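Local atomic coordinates of possible acyl-[acyl-carrier protein] desaturase DESA2 (acyl-[acp] desaturase) (stearoyl-acp desaturase) (Mycobacterium tuberculosis, PDB entry 1ZA0), a protein that may be an acyl-[acyl-carrier-protein] desaturase of mycobacterial fatty acid biosynthesis, an all-helical protein of the ferritin clan that uses iron. Residues R187-V190 with R191-E194; L152-M155 with A156-R160. All coordinates share one frame; numbering follows the deposited sequence.

Contact 1. Residues R187-V190 with R191-E194; sequences RDEV and RHEE. With MN (manganese (II) ion), chain B; EDO (1,2-ethanediol), chain C.
Glu189 and His192, three residues apart on helix 176-206, turn their polar ends onto the same manganese ion; together they form the metal-binding ExxH sequence of the four-helix bundle of type 2 fatty acid desaturases. The carboxylate plane stands 72° from the imidazole plane, and the two ligand atoms, Glu189 OE2 and His192 ND1, are 3.3 Å apart because both coordinate the metal, not because they share a proton. The bonds are 2.1 Å from Glu189 OE2 to manganese and 2.3 Å from His192 ND1 to manganese. The bend at chi2 of Glu189 (-72°) brings the carboxylate to the ion, and it binds through OE2 alone, with OE1 3.4 Å from the manganese. OE1 accepts a hydrogen bond from metal-bound water 2 and forms a salt bridge with Lys76. The metal on OE2, with water 2 and Lys76 on OE1, holds the carboxylate against rotation.

The His192 ring is held by contacts at both nitrogens and over one face. CG lies anti to its own carbonyl carbon (chi1 -68°), which brings the ring over the preceding turn, where one face meets Asp188 O, 3.0 Å from the ring plane and toward the rim. That same Asp188 O accepts the backbone N-H of His192, while NE2 is hydrogen-bonded to Glu106, leaving ND1 for the metal. Glu107 and Glu159 complete the protein ligands seen at this ion. Asp188 is probably a second-shell residue of the diiron site: its OD2 is hydrogen-bonded to His110 NE2, an iron ligand by similarity. Its OD1 takes hydrogen bonds from water 1 and from O2 of an ethanediol, probably from the crystallisation liquor. Arg191 NH2 is hydrogen-bonded to His25 O, and Arg191 NE donates in the guanidinium plane to water 1, 2.8 Å from NE.

Contact 2. Residues L152-M155 with A156-R160; sequences LVYM and AFYER. With MN (manganese (II) ion), chain B.
Tyr154 and Tyr158 lie side by side one helical turn apart on helix 148-172, within the four-helix bundle that carries the metal site, and both rings point the same way. Their planes differ by 17°, but with centroids 5.6 Å apart the rings are slid past each other and barely overlap, so this is neighbouring contact and not a full stack.

Traced outward, Tyr158 begins at CB, which rests 3.3 Å from Tyr154 O, the carbonyl that also accepts the backbone N-H of Tyr158. The same CB lies over one face of the Tyr154 ring, near its rim. From there chi1 of 178° sets CG anti to the backbone N, and the ring runs alongside its neighbour: CG is near Tyr154 OH, CD1 approaches that hydroxyl oxygen at 3.6 Å, and CE1 follows at 3.9 Å from the same Tyr154 OH. The approach is oblique, and beyond CE1 the tip of Tyr158 leaves Tyr154 behind.

Another side of the helix carries an apolar pair, with Val153 CG1 in the plane of the Phe157 ring at its edge, 3.8 Å from CE2 of Phe157. On the metal side, Glu159 bends at chi2 (-75°) and grips manganese with both oxygens, OE1 at 2.3 Å and OE2 at 2.4 Å from the ion; OE2 is also hydrogen-bonded to Trp103.

Neighbouring helices pack on several sides of this one: Leu152 and Met155 meet helix 176-206, Val153 and Tyr154 reach helix 208-221, and Phe157 touches helix 247-260.

Contacts 1 and 2 lie on consecutive helices of the bundle, 176-206 and 148-172, with centres about 11 Å apart, and they converge on one manganese ion. Water 2, bound to that ion, belongs to both. Glu189 OE2 stands 3.2 Å from Glu159 OE1, a proximity of like charges that the shared cation probably offsets, and His192 ND1 is 3.3 Å from Glu159 OE2. Away from the metal, Glu193 OE2 of 191-194 makes a 2.7 Å salt bridge to Arg160 NH1 of 156-160, tying the helices directly. By similarity the natural site holds two irons, with Glu107 and Glu189 each assigned to both.

Contact 1. Residues R187-V190 with R191-E194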
loop_
_atom_site.group_PDB
_atom_site.type_symbol
_atom_site.label_atom_id
_atom_site.label_comp_id
_atom_site.label_asym_id
_atom_site.label_seq_id
_atom_site.Cartn_x
_atom_site.Cartn_y
_atom_site.Cartn_z
ATOM N N ARG A 187 7.103 -5.988 2.308
ATOM C CA ARG A 187 8.397 -5.526 2.818
ATOM C C ARG A 187 8.765 -4.104 2.373
ATOM O O ARG A 187 9.360 -3.316 3.153
ATOM C CB ARG A 187 9.495 -6.485 2.446
ATOM C CG ARG A 187 9.379 -7.810 3.122
ATOM C CD ARG A 187 10.426 -8.837 2.697
ATOM N NE ARG A 187 9.985 -10.190 3.084
ATOM C CZ ARG A 187 10.024 -10.669 4.327
ATOM N NH1 ARG A 187 10.588 -9.952 5.331
ATOM N NH2 ARG A 187 9.557 -11.891 4.567
ATOM N N ASP A 188 8.400 -3.753 1.151
ATOM C CA ASP A 188 8.543 -2.388 0.673
ATOM C C ASP A 188 7.613 -1.481 1.438
ATOM O O ASP A 188 8.039 -0.409 1.842
ATOM C CB ASP A 188 8.271 -2.252 -0.833
ATOM C CG ASP A 188 9.366 -2.808 -1.692
ATOM O OD1 ASP A 188 10.555 -2.978 -1.273
ATOM O OD2 ASP A 188 9.125 -3.100 -2.888
ATOM N N GLU A 189 6.372 -1.894 1.697
ATOM C CA GLU A 189 5.447 -1.059 2.387
ATOM C C GLU A 189 5.896 -0.759 3.853
ATOM O O GLU A 189 5.663 0.356 4.340
ATOM C CB GLU A 189 4.028 -1.652 2.431
ATOM C CG GLU A 189 3.437 -2.032 1.080
ATOM C CD GLU A 189 3.056 -0.848 0.209
ATOM O OE1 GLU A 189 1.826 -0.745 -0.143
ATOM O OE2 GLU A 189 3.965 -0.076 -0.187
ATOM N N VAL A 190 6.530 -1.735 4.507
ATOM C CA VAL A 190 7.112 -1.525 5.830
ATOM C C VAL A 190 8.168 -0.393 5.792
ATOM O O VAL A 190 8.221 0.496 6.677
ATOM C CB VAL A 190 7.641 -2.849 6.414
ATOM C CG1 VAL A 190 8.577 -2.619 7.637
ATOM C CG2 VAL A 190 6.459 -3.803 6.759
ATOM N N ARG A 191 8.985 -0.468 4.778
ATOM C CA ARG A 191 10.009 0.521 4.512
ATOM C C ARG A 191 9.457 1.898 4.182
ATOM O O ARG A 191 9.989 2.920 4.664
ATOM C CB ARG A 191 10.963 0.007 3.446
ATOM C CG ARG A 191 11.819 -1.095 3.940
ATOM C CD ARG A 191 12.511 -1.885 2.824
ATOM N NE ARG A 191 13.329 -1.104 1.896
ATOM C CZ ARG A 191 14.603 -0.746 2.125
ATOM N NH1 ARG A 191 15.169 -0.974 3.296
ATOM N NH2 ARG A 191 15.304 -0.091 1.208
ATOM N N HIS A 192 8.322 1.940 3.451
ATOM C CA HIS A 192 7.685 3.174 3.108
ATOM C C HIS A 192 7.134 3.834 4.390
ATOM O O HIS A 192 7.276 5.081 4.645
ATOM C CB HIS A 192 6.574 2.921 2.056
ATOM C CG HIS A 192 7.090 2.501 0.690
ATOM N ND1 HIS A 192 6.250 2.245 -0.384
ATOM C CD2 HIS A 192 8.353 2.218 0.261
ATOM C CE1 HIS A 192 6.998 1.921 -1.438
ATOM N NE2 HIS A 192 8.264 1.847 -1.067
ATOM N N GLU A 193 6.433 3.028 5.159
ATOM C CA GLU A 193 5.862 3.512 6.368
ATOM C C GLU A 193 6.970 4.088 7.323
ATOM O O GLU A 193 6.729 5.104 7.978
ATOM C CB GLU A 193 4.999 2.446 7.066
ATOM C CG GLU A 193 4.317 3.022 8.320
ATOM C CD GLU A 193 3.989 2.013 9.415
ATOM O OE1 GLU A 193 4.170 0.787 9.198
ATOM O OE2 GLU A 193 3.485 2.462 10.503
ATOM N N GLU A 194 8.094 3.395 7.411
ATOM C CA GLU A 194 9.177 3.694 8.358
ATOM C C GLU A 194 9.684 5.110 7.958
ATOM O O GLU A 194 9.879 5.980 8.778
ATOM C CB GLU A 194 10.312 2.678 8.221
ATOM C CG GLU A 194 11.608 2.926 9.000
ATOM C CD GLU A 194 12.611 1.823 8.812
ATOM O OE1 GLU A 194 12.346 0.941 7.951
ATOM O OE2 GLU A 194 13.663 1.756 9.520
HETATM MN MN MN B . 3.921 1.981 -0.397
HETATM C C1 EDO C . 11.957 -2.637 -5.206
HETATM O O1 EDO C . 12.999 -3.352 -5.804
HETATM C C2 EDO C . 12.353 -2.214 -3.807
HETATM O O2 EDO C . 12.670 -3.309 -2.970
HETATM O O HOH W 1 11.645 -0.589 -0.309
HETATM O O HOH W 2 1.779 2.194 -0.654
HETATM O O HOH W 3 7.177 0.338 9.162
#

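Contact 2. Residues L152-M155 with A156-R160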
loop_
_atom_site.group_PDB
_atom_site.type_symbol
_atom_site.label_atom_id
_atom_site.label_comp_id
_atom_site.label_asym_id
_atom_site.label_seq_id
_atom_site.Cartn_x
_atom_site.Cartn_y
_atom_site.Cartn_z
ATOM N N LEU A 152 2.317 14.333 5.395
ATOM C CA LEU A 152 3.255 13.342 5.889
ATOM C C LEU A 152 2.533 12.403 6.823
ATOM O O LEU A 152 2.818 11.218 6.820
ATOM C CB LEU A 152 4.494 13.970 6.553
ATOM C CG LEU A 152 5.401 14.810 5.664
ATOM C CD1 LEU A 152 6.458 15.666 6.538
ATOM C CD2 LEU A 152 6.116 13.936 4.641
ATOM N N VAL A 153 1.599 12.925 7.620
ATOM C CA VAL A 153 0.833 12.130 8.553
ATOM C C VAL A 153 -0.072 11.135 7.760
ATOM O O VAL A 153 -0.105 9.981 8.082
ATOM C CB VAL A 153 -0.020 13.011 9.447
ATOM C CG1 VAL A 153 -1.078 12.197 10.217
ATOM C CG2 VAL A 153 0.932 13.823 10.444
ATOM N N TYR A 154 -0.775 11.650 6.750
ATOM C CA TYR A 154 -1.604 10.832 5.883
ATOM C C TYR A 154 -0.789 9.672 5.281
ATOM O O TYR A 154 -1.229 8.549 5.346
ATOM C CB TYR A 154 -2.238 11.672 4.769
ATOM C CG TYR A 154 -2.979 10.828 3.764
ATOM C CD1 TYR A 154 -4.287 10.341 4.035
ATOM C CD2 TYR A 154 -2.366 10.433 2.607
ATOM C CE1 TYR A 154 -4.958 9.512 3.079
ATOM C CE2 TYR A 154 -3.028 9.628 1.677
ATOM C CZ TYR A 154 -4.296 9.175 1.927
ATOM O OH TYR A 154 -4.890 8.374 0.969
ATOM N N MET A 155 0.364 9.963 4.691
ATOM C CA MET A 155 1.186 8.967 4.089
ATOM C C MET A 155 1.694 7.918 5.089
ATOM O O MET A 155 1.760 6.732 4.742
ATOM C CB MET A 155 2.360 9.589 3.376
ATOM C CG MET A 155 2.000 10.371 2.133
ATOM S SD MET A 155 1.037 9.440 0.924
ATOM C CE MET A 155 2.311 8.162 0.516
ATOM N N ALA A 156 1.967 8.316 6.333
ATOM C CA ALA A 156 2.411 7.343 7.300
ATOM C C ALA A 156 1.327 6.323 7.605
ATOM O O ALA A 156 1.600 5.096 7.685
ATOM C CB ALA A 156 2.906 8.067 8.618
ATOM N N PHE A 157 0.107 6.800 7.785
ATOM C CA PHE A 157 -0.983 5.908 8.068
ATOM C C PHE A 157 -1.315 5.021 6.850
ATOM O O PHE A 157 -1.684 3.879 6.993
ATOM C CB PHE A 157 -2.220 6.697 8.426
ATOM C CG PHE A 157 -2.298 7.089 9.842
ATOM C CD1 PHE A 157 -2.567 6.149 10.810
ATOM C CD2 PHE A 157 -2.165 8.450 10.221
ATOM C CE1 PHE A 157 -2.664 6.502 12.141
ATOM C CE2 PHE A 157 -2.272 8.823 11.595
ATOM C CZ PHE A 157 -2.502 7.845 12.541
ATOM N N TYR A 158 -1.302 5.640 5.677
ATOM C CA TYR A 158 -1.704 5.001 4.450
ATOM C C TYR A 158 -0.696 3.882 4.084
ATOM O O TYR A 158 -1.109 2.775 3.750
ATOM C CB TYR A 158 -1.825 6.048 3.315
ATOM C CG TYR A 158 -2.208 5.448 1.961
ATOM C CD1 TYR A 158 -3.537 5.164 1.682
ATOM C CD2 TYR A 158 -1.254 5.143 1.003
ATOM C CE1 TYR A 158 -3.928 4.609 0.460
ATOM C CE2 TYR A 158 -1.640 4.581 -0.239
ATOM C CZ TYR A 158 -2.981 4.302 -0.484
ATOM O OH TYR A 158 -3.426 3.757 -1.686
ATOM N N GLU A 159 0.596 4.144 4.231
ATOM C CA GLU A 159 1.590 3.110 4.109
ATOM C C GLU A 159 1.471 2.025 5.157
ATOM O O GLU A 159 1.698 0.867 4.856
ATOM C CB GLU A 159 3.010 3.672 4.067
ATOM C CG GLU A 159 3.242 4.547 2.858
ATOM C CD GLU A 159 3.394 3.656 1.600
ATOM O OE1 GLU A 159 3.219 2.390 1.729
ATOM O OE2 GLU A 159 3.738 4.155 0.538
ATOM N N ARG A 160 1.063 2.366 6.371
ATOM C CA ARG A 160 0.878 1.324 7.360
ATOM C C ARG A 160 -0.326 0.432 6.971
ATOM O O ARG A 160 -0.255 -0.744 7.124
ATOM C CB ARG A 160 0.644 1.916 8.750
ATOM C CG ARG A 160 0.585 0.827 9.865
ATOM C CD ARG A 160 0.613 1.410 11.275
ATOM N NE ARG A 160 0.886 0.415 12.300
ATOM C CZ ARG A 160 2.023 0.206 12.939
ATOM N NH1 ARG A 160 3.110 0.904 12.682
ATOM N NH2 ARG A 160 2.057 -0.756 13.850
HETATM MN MN MN B . 3.921 1.981 -0.397
HETATM O O HOH W 2 1.779 2.194 -0.654
#